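Local coordinates for protein SusD homolog (Bacteroides thetaiotaomicron, PDB 4MRU) that probably binds mucin O-glycans at the cell surface as a SusD-like lipoprotein of a glycan-uptake system, and carries a magnesium ion, at residues F351-V356 against D370-I375; V398-M403 against L412-T417. All coordinates share one frame; numbering follows the deposited sequence.

How the interactions relate
Interaction 1 (351-356 with 370-375) is complete before the chain reaches the first residue of interaction 2 (398-403 with 412-417); their centres are about 9 Å apart. Helix 348-363 supplies one wall of the first contact and helix 408-423 one wall of the second; the turn after helix 368-371 and the loop before helix 408-423 pack against them. Two bonds probably tie the contacts together: Y352 OH to V398 O at 2.6 Å and S374 O to K399 N at 3.0 Å. The outcome is one continuous, largely buried patch of this helix-rich SusD-like protein, with magnesium at its margin.

Interaction 1: F351-V356 against D370-I375; sequences FYETGV and DYLNSI. With MG (magnesium ion), chain C.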
loop_
_atom_site.group_PDB
_atom_site.type_symbol
_atom_site.label_atom_id
_atom_site.label_comp_id
_atom_site.label_asym_id
_atom_site.label_seq_id
_atom_site.Cartn_x
_atom_site.Cartn_y
_atom_site.Cartn_z
ATOM N N PHE A 351 -20.200 5.159 6.178
ATOM C CA PHE A 351 -19.104 4.642 5.336
ATOM C C PHE A 351 -18.105 3.846 6.154
ATOM O O PHE A 351 -17.615 2.823 5.697
ATOM C CB PHE A 351 -18.382 5.771 4.608
ATOM C CG PHE A 351 -19.173 6.343 3.449
ATOM C CD1 PHE A 351 -19.652 5.513 2.443
ATOM C CD2 PHE A 351 -19.438 7.692 3.371
ATOM C CE1 PHE A 351 -20.376 6.024 1.365
ATOM C CE2 PHE A 351 -20.177 8.221 2.301
ATOM C CZ PHE A 351 -20.662 7.380 1.301
ATOM N N TYR A 352 -17.796 4.333 7.355
ATOM C CA TYR A 352 -16.889 3.633 8.236
ATOM C C TYR A 352 -17.434 2.254 8.558
ATOM O O TYR A 352 -16.730 1.235 8.422
ATOM C CB TYR A 352 -16.667 4.441 9.530
ATOM C CG TYR A 352 -15.895 3.727 10.631
ATOM C CD1 TYR A 352 -14.513 3.545 10.546
ATOM C CD2 TYR A 352 -16.537 3.265 11.756
ATOM C CE1 TYR A 352 -13.818 2.914 11.546
ATOM C CE2 TYR A 352 -15.848 2.660 12.776
ATOM C CZ TYR A 352 -14.488 2.478 12.663
ATOM O OH TYR A 352 -13.839 1.881 13.694
ATOM N N GLU A 353 -18.687 2.209 8.965
ATOM C CA GLU A 353 -19.290 0.928 9.357
ATOM C C GLU A 353 -19.401 -0.006 8.171
ATOM O O GLU A 353 -19.132 -1.202 8.305
ATOM C CB GLU A 353 -20.639 1.159 10.018
ATOM C CG GLU A 353 -20.455 1.823 11.346
ATOM C CD GLU A 353 -21.625 1.654 12.305
ATOM O OE1 GLU A 353 -22.806 1.565 11.866
ATOM O OE2 GLU A 353 -21.332 1.616 13.514
ATOM N N THR A 354 -19.769 0.552 7.016
ATOM C CA THR A 354 -19.821 -0.206 5.778
ATOM C C THR A 354 -18.431 -0.751 5.369
ATOM O O THR A 354 -18.319 -1.885 4.947
ATOM C CB THR A 354 -20.419 0.673 4.659
ATOM O OG1 THR A 354 -21.761 0.971 4.999
ATOM C CG2 THR A 354 -20.346 -0.015 3.325
ATOM N N GLY A 355 -17.378 0.009 5.583
ATOM C CA GLY A 355 -16.043 -0.456 5.284
ATOM C C GLY A 355 -15.667 -1.659 6.113
ATOM O O GLY A 355 -15.098 -2.615 5.605
ATOM N N VAL A 356 -15.999 -1.623 7.403
ATOM C CA VAL A 356 -15.680 -2.730 8.277
ATOM C C VAL A 356 -16.491 -3.968 7.827
ATOM O O VAL A 356 -15.977 -5.086 7.742
ATOM C CB VAL A 356 -15.981 -2.394 9.750
ATOM C CG1 VAL A 356 -15.795 -3.620 10.626
ATOM C CG2 VAL A 356 -15.081 -1.269 10.232
ATOM N N ASP A 370 -21.441 -6.592 16.054
ATOM C CA ASP A 370 -20.946 -6.500 17.438
ATOM C C ASP A 370 -19.532 -5.864 17.542
ATOM O O ASP A 370 -19.265 -5.096 18.438
ATOM C CB ASP A 370 -20.913 -7.865 18.122
ATOM C CG ASP A 370 -22.290 -8.339 18.543
ATOM O OD1 ASP A 370 -23.202 -7.491 18.673
ATOM O OD2 ASP A 370 -22.454 -9.560 18.757
ATOM N N TYR A 371 -18.634 -6.226 16.636
ATOM C CA TYR A 371 -17.271 -5.688 16.577
ATOM C C TYR A 371 -17.293 -4.153 16.465
ATOM O O TYR A 371 -16.553 -3.449 17.119
ATOM C CB TYR A 371 -16.530 -6.315 15.384
ATOM C CG TYR A 371 -15.118 -5.806 15.109
ATOM C CD1 TYR A 371 -14.019 -6.399 15.727
ATOM C CD2 TYR A 371 -14.887 -4.792 14.210
ATOM C CE1 TYR A 371 -12.739 -5.982 15.492
ATOM C CE2 TYR A 371 -13.570 -4.364 13.926
ATOM C CZ TYR A 371 -12.507 -4.979 14.549
ATOM O OH TYR A 371 -11.219 -4.559 14.281
ATOM N N LEU A 372 -18.233 -3.649 15.703
ATOM C CA LEU A 372 -18.378 -2.200 15.500
ATOM C C LEU A 372 -18.765 -1.428 16.763
ATOM O O LEU A 372 -18.620 -0.221 16.795
ATOM C CB LEU A 372 -19.421 -1.940 14.394
ATOM C CG LEU A 372 -18.920 -2.059 12.956
ATOM C CD1 LEU A 372 -20.100 -1.988 12.020
ATOM C CD2 LEU A 372 -17.927 -0.970 12.677
ATOM N N ASN A 373 -19.220 -2.109 17.804
ATOM C CA ASN A 373 -19.458 -1.462 19.069
ATOM C C ASN A 373 -18.399 -1.722 20.105
ATOM O O ASN A 373 -18.601 -1.444 21.290
ATOM C CB ASN A 373 -20.809 -1.920 19.601
ATOM C CG ASN A 373 -21.944 -1.375 18.767
ATOM O OD1 ASN A 373 -21.965 -0.220 18.398
ATOM N ND2 ASN A 373 -22.894 -2.248 18.439
ATOM N N SER A 374 -17.268 -2.279 19.683
ATOM C CA SER A 374 -16.222 -2.637 20.615
ATOM C C SER A 374 -15.573 -1.391 21.194
ATOM O O SER A 374 -15.308 -0.408 20.472
ATOM C CB SER A 374 -15.143 -3.495 19.924
ATOM O OG SER A 374 -14.028 -3.683 20.774
ATOM N N ILE A 375 -15.286 -1.451 22.499
ATOM C CA ILE A 375 -14.530 -0.390 23.185
ATOM C C ILE A 375 -13.234 -0.931 23.754
ATOM O O ILE A 375 -12.630 -0.315 24.600
ATOM C CB ILE A 375 -15.392 0.283 24.264
ATOM C CG1 ILE A 375 -15.909 -0.718 25.303
ATOM C CG2 ILE A 375 -16.537 1.015 23.580
ATOM C CD1 ILE A 375 -16.509 -0.027 26.523
HETATM MG MG MG C . -23.148 1.186 17.275
HETATM O O HOH W 1 -19.345 1.992 15.393
HETATM O O HOH W 2 -22.566 0.249 15.484
HETATM O O HOH W 3 -24.779 -0.158 17.400
HETATM O O HOH W 4 -23.619 2.152 19.155
HETATM O O HOH W 5 -21.520 2.460 16.988
HETATM O O HOH W 6 -24.388 2.541 16.177
#
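L372 is the side chain that wedges the turn following helix 368-371 against helix 348-363. Its CB points at the helix and lies 4.1 Å from E353 OE2. CG is anti to the carbonyl carbon (chi1 -82°) and comes up to V356 CG1, and from there the two methyls part. CD1 runs along the aliphatic stem of E353, 3.8 Å from E353 CB, while CD2 meets V356 tip to tip, 3.8 Å from V356 CG2, and also brushes the ring of Y352. The other V356 methyl, CG1, goes to the Y371 ring, which it approaches crosswise. Both tyrosine hydroxyls are bonded beyond this pair of segments, Y352 OH to V398 O and Y371 OH to Q418 NE2.

Beyond its aliphatic stem, the extended E353 chain carries its carboxylate to the waters around the magnesium. Water 1 donates to both E353 OE2 and L372 O, bridging the segments, and water 2 donates to the same OE2 at 2.7 Å. Water 2 is also a magnesium ligand. N373 OD1 binds the ion directly at 2.1 Å, and five waters complete six-fold coordination; one of them, water 3, accepts from N373 ND2. Magnesium is thus gripped by a single protein atom, with E353 acting in the second shell, where its negative charge would help offset that of a mostly hydrated cation.

Interaction 2: V398-M403 against L412-T417; sequences VKWNEM and LERIIT. With EDO (1,2-ethanediol), chain L.
R414 reaches out of helix 408-423 and lays its guanidinium against the backbone of the 398-403 loop. K399 O sits over one face of that flat group, 3.0 Å from R414 NE, but the angle is too poor for a hydrogen bond, so the carbonyl rests on the face of the group, and the N-H groups of R414 bond to other partners. N401 N lies over a face as well, and N401 CB packs 3.6 Å from R414 NH1. The arginine starts from the crowded position, CG between the backbone N and the carbonyl carbon (chi1 55°), and bends again at chi3, which brings NE and CZ up against the loop.

Next to it, W400 crosses the arginine obliquely, ring and guanidinium planes 62° apart, with W400 CE3 4.1 Å from R414 CD. The far end of the indole lies alongside I415: W400 CZ3 is 4.0 Å from I415 CG1, which meets the ring at its edge. Y352 of helix 348-363 also meets the W400 ring and touches both R414 and I415.

Further out, polar partners fix the arginine's rotation. NE bonds to T397 O, while NH1 bonds to N411 OD1 and forms a salt bridge with E410 OE2, an oxygen that also accepts from N401 ND2. N401 OD1 in turn takes the N-H of M403 (a selenomethionine) at 2.9 Å, in the carbonyl plane. On the outer side, K399 NZ clasps both oxygens of an ethanediol, probably from the crystallisation liquor. An Asx turn at N401 shapes the loop partway to helix 408-423, and a buried arginine pins the loop to that helix, within the helical SusD-like fold and close to the magnesium site.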
loop_
_atom_site.group_PDB
_atom_site.type_symbol
_atom_site.label_atom_id
_atom_site.label_comp_id
_atom_site.label_asym_id
_atom_site.label_seq_id
_atom_site.Cartn_x
_atom_site.Cartn_y
_atom_site.Cartn_z
ATOM N N VAL A 398 -12.692 0.629 18.262
ATOM C CA VAL A 398 -13.473 0.481 17.019
ATOM C C VAL A 398 -14.736 1.342 16.997
ATOM O O VAL A 398 -15.066 1.952 15.973
ATOM C CB VAL A 398 -13.910 -0.967 16.778
ATOM C CG1 VAL A 398 -14.713 -1.066 15.483
ATOM C CG2 VAL A 398 -12.697 -1.896 16.726
ATOM N N LYS A 399 -15.410 1.427 18.129
ATOM C CA LYS A 399 -16.711 2.105 18.171
ATOM C C LYS A 399 -16.618 3.595 17.771
ATOM O O LYS A 399 -15.841 4.373 18.332
ATOM C CB LYS A 399 -17.355 1.947 19.554
ATOM C CG LYS A 399 -18.792 2.479 19.684
ATOM C CD LYS A 399 -19.358 2.219 21.071
ATOM C CE LYS A 399 -20.822 2.615 21.217
ATOM N NZ LYS A 399 -20.979 4.086 21.022
ATOM N N TRP A 400 -17.473 3.981 16.837
ATOM C CA TRP A 400 -17.542 5.376 16.336
ATOM C C TRP A 400 -17.790 6.399 17.454
ATOM O O TRP A 400 -18.582 6.165 18.368
ATOM C CB TRP A 400 -18.610 5.493 15.233
ATOM C CG TRP A 400 -18.660 6.842 14.564
ATOM C CD1 TRP A 400 -19.520 7.872 14.843
ATOM C CD2 TRP A 400 -17.793 7.310 13.536
ATOM N NE1 TRP A 400 -19.233 8.945 14.049
ATOM C CE2 TRP A 400 -18.192 8.609 13.219
ATOM C CE3 TRP A 400 -16.708 6.752 12.856
ATOM C CZ2 TRP A 400 -17.555 9.368 12.228
ATOM C CZ3 TRP A 400 -16.103 7.488 11.827
ATOM C CH2 TRP A 400 -16.525 8.770 11.535
ATOM N N ASN A 401 -17.075 7.523 17.391
ATOM C CA ASN A 401 -17.238 8.586 18.365
ATOM C C ASN A 401 -18.305 9.505 17.802
ATOM O O ASN A 401 -18.088 10.149 16.797
ATOM C CB ASN A 401 -15.940 9.337 18.613
ATOM C CG ASN A 401 -16.073 10.400 19.695
ATOM O OD1 ASN A 401 -17.107 11.054 19.818
ATOM N ND2 ASN A 401 -15.010 10.623 20.430
ATOM N N GLU A 402 -19.432 9.589 18.469
ATOM C CA GLU A 402 -20.622 10.290 17.931
ATOM C C GLU A 402 -20.473 11.802 17.883
ATOM O O GLU A 402 -21.362 12.498 17.383
ATOM C CB GLU A 402 -21.848 9.908 18.761
ATOM C CG GLU A 402 -22.227 8.427 18.722
ATOM C CD GLU A 402 -22.616 7.897 17.353
ATOM O OE1 GLU A 402 -23.064 8.671 16.454
ATOM O OE2 GLU A 402 -22.534 6.658 17.175
HETATM N N MSE A 403 -19.370 12.334 18.430
HETATM C CA MSE A 403 -19.072 13.745 18.266
HETATM C C MSE A 403 -18.710 14.037 16.827
HETATM O O MSE A 403 -18.646 15.192 16.443
HETATM C CB MSE A 403 -17.900 14.176 19.124
HETATM C CG MSE A 403 -18.116 14.035 20.612
HETATM SE SE MSE A 403 -19.352 15.478 21.095
HETATM C CE MSE A 403 -20.237 14.572 22.610
ATOM N N LEU A 412 -10.720 10.026 12.573
ATOM C CA LEU A 412 -9.806 9.764 11.468
ATOM C C LEU A 412 -8.888 8.580 11.837
ATOM O O LEU A 412 -8.663 7.666 11.039
ATOM C CB LEU A 412 -8.983 11.002 11.136
ATOM C CG LEU A 412 -7.907 10.841 10.063
ATOM C CD1 LEU A 412 -8.529 10.492 8.730
ATOM C CD2 LEU A 412 -7.064 12.122 9.943
ATOM N N GLU A 413 -8.434 8.585 13.079
ATOM C CA GLU A 413 -7.580 7.531 13.572
ATOM C C GLU A 413 -8.258 6.147 13.445
ATOM O O GLU A 413 -7.624 5.211 12.968
ATOM C CB GLU A 413 -7.147 7.802 15.014
ATOM C CG GLU A 413 -6.221 6.720 15.574
ATOM C CD GLU A 413 -5.728 6.994 16.961
ATOM O OE1 GLU A 413 -6.236 7.968 17.624
ATOM O OE2 GLU A 413 -4.854 6.192 17.418
ATOM N N ARG A 414 -9.527 6.021 13.827
ATOM C CA ARG A 414 -10.213 4.722 13.678
ATOM C C ARG A 414 -10.505 4.407 12.192
ATOM O O ARG A 414 -10.376 3.262 11.809
ATOM C CB ARG A 414 -11.471 4.585 14.574
ATOM C CG ARG A 414 -12.540 5.638 14.462
ATOM C CD ARG A 414 -13.763 5.211 15.271
ATOM N NE ARG A 414 -13.405 4.913 16.649
ATOM C CZ ARG A 414 -13.243 5.833 17.602
ATOM N NH1 ARG A 414 -13.389 7.128 17.334
ATOM N NH2 ARG A 414 -12.892 5.473 18.810
ATOM N N ILE A 415 -10.869 5.400 11.368
ATOM C CA ILE A 415 -11.070 5.139 9.946
ATOM C C ILE A 415 -9.776 4.541 9.357
ATOM O O ILE A 415 -9.789 3.521 8.705
ATOM C CB ILE A 415 -11.471 6.404 9.180
ATOM C CG1 ILE A 415 -12.883 6.852 9.585
ATOM C CG2 ILE A 415 -11.351 6.179 7.671
ATOM C CD1 ILE A 415 -13.241 8.221 9.111
ATOM N N ILE A 416 -8.639 5.153 9.636
ATOM C CA ILE A 416 -7.408 4.725 9.030
ATOM C C ILE A 416 -6.926 3.425 9.659
ATOM O O ILE A 416 -6.381 2.519 8.973
ATOM C CB ILE A 416 -6.319 5.813 9.161
ATOM C CG1 ILE A 416 -6.687 7.102 8.403
ATOM C CG2 ILE A 416 -4.983 5.278 8.656
ATOM C CD1 ILE A 416 -6.907 6.971 6.900
ATOM N N THR A 417 -7.135 3.277 10.955
ATOM C CA THR A 417 -6.772 2.000 11.624
ATOM C C THR A 417 -7.544 0.831 11.027
ATOM O O THR A 417 -6.975 -0.221 10.705
ATOM C CB THR A 417 -7.011 2.079 13.124
ATOM O OG1 THR A 417 -6.114 3.041 13.684
ATOM C CG2 THR A 417 -6.740 0.737 13.803
HETATM C C1 EDO L . -18.166 5.763 22.983
HETATM O O1 EDO L . -18.671 5.899 21.631
HETATM C C2 EDO L . -19.259 5.629 24.041
HETATM O O2 EDO L . -20.188 4.558 23.760
#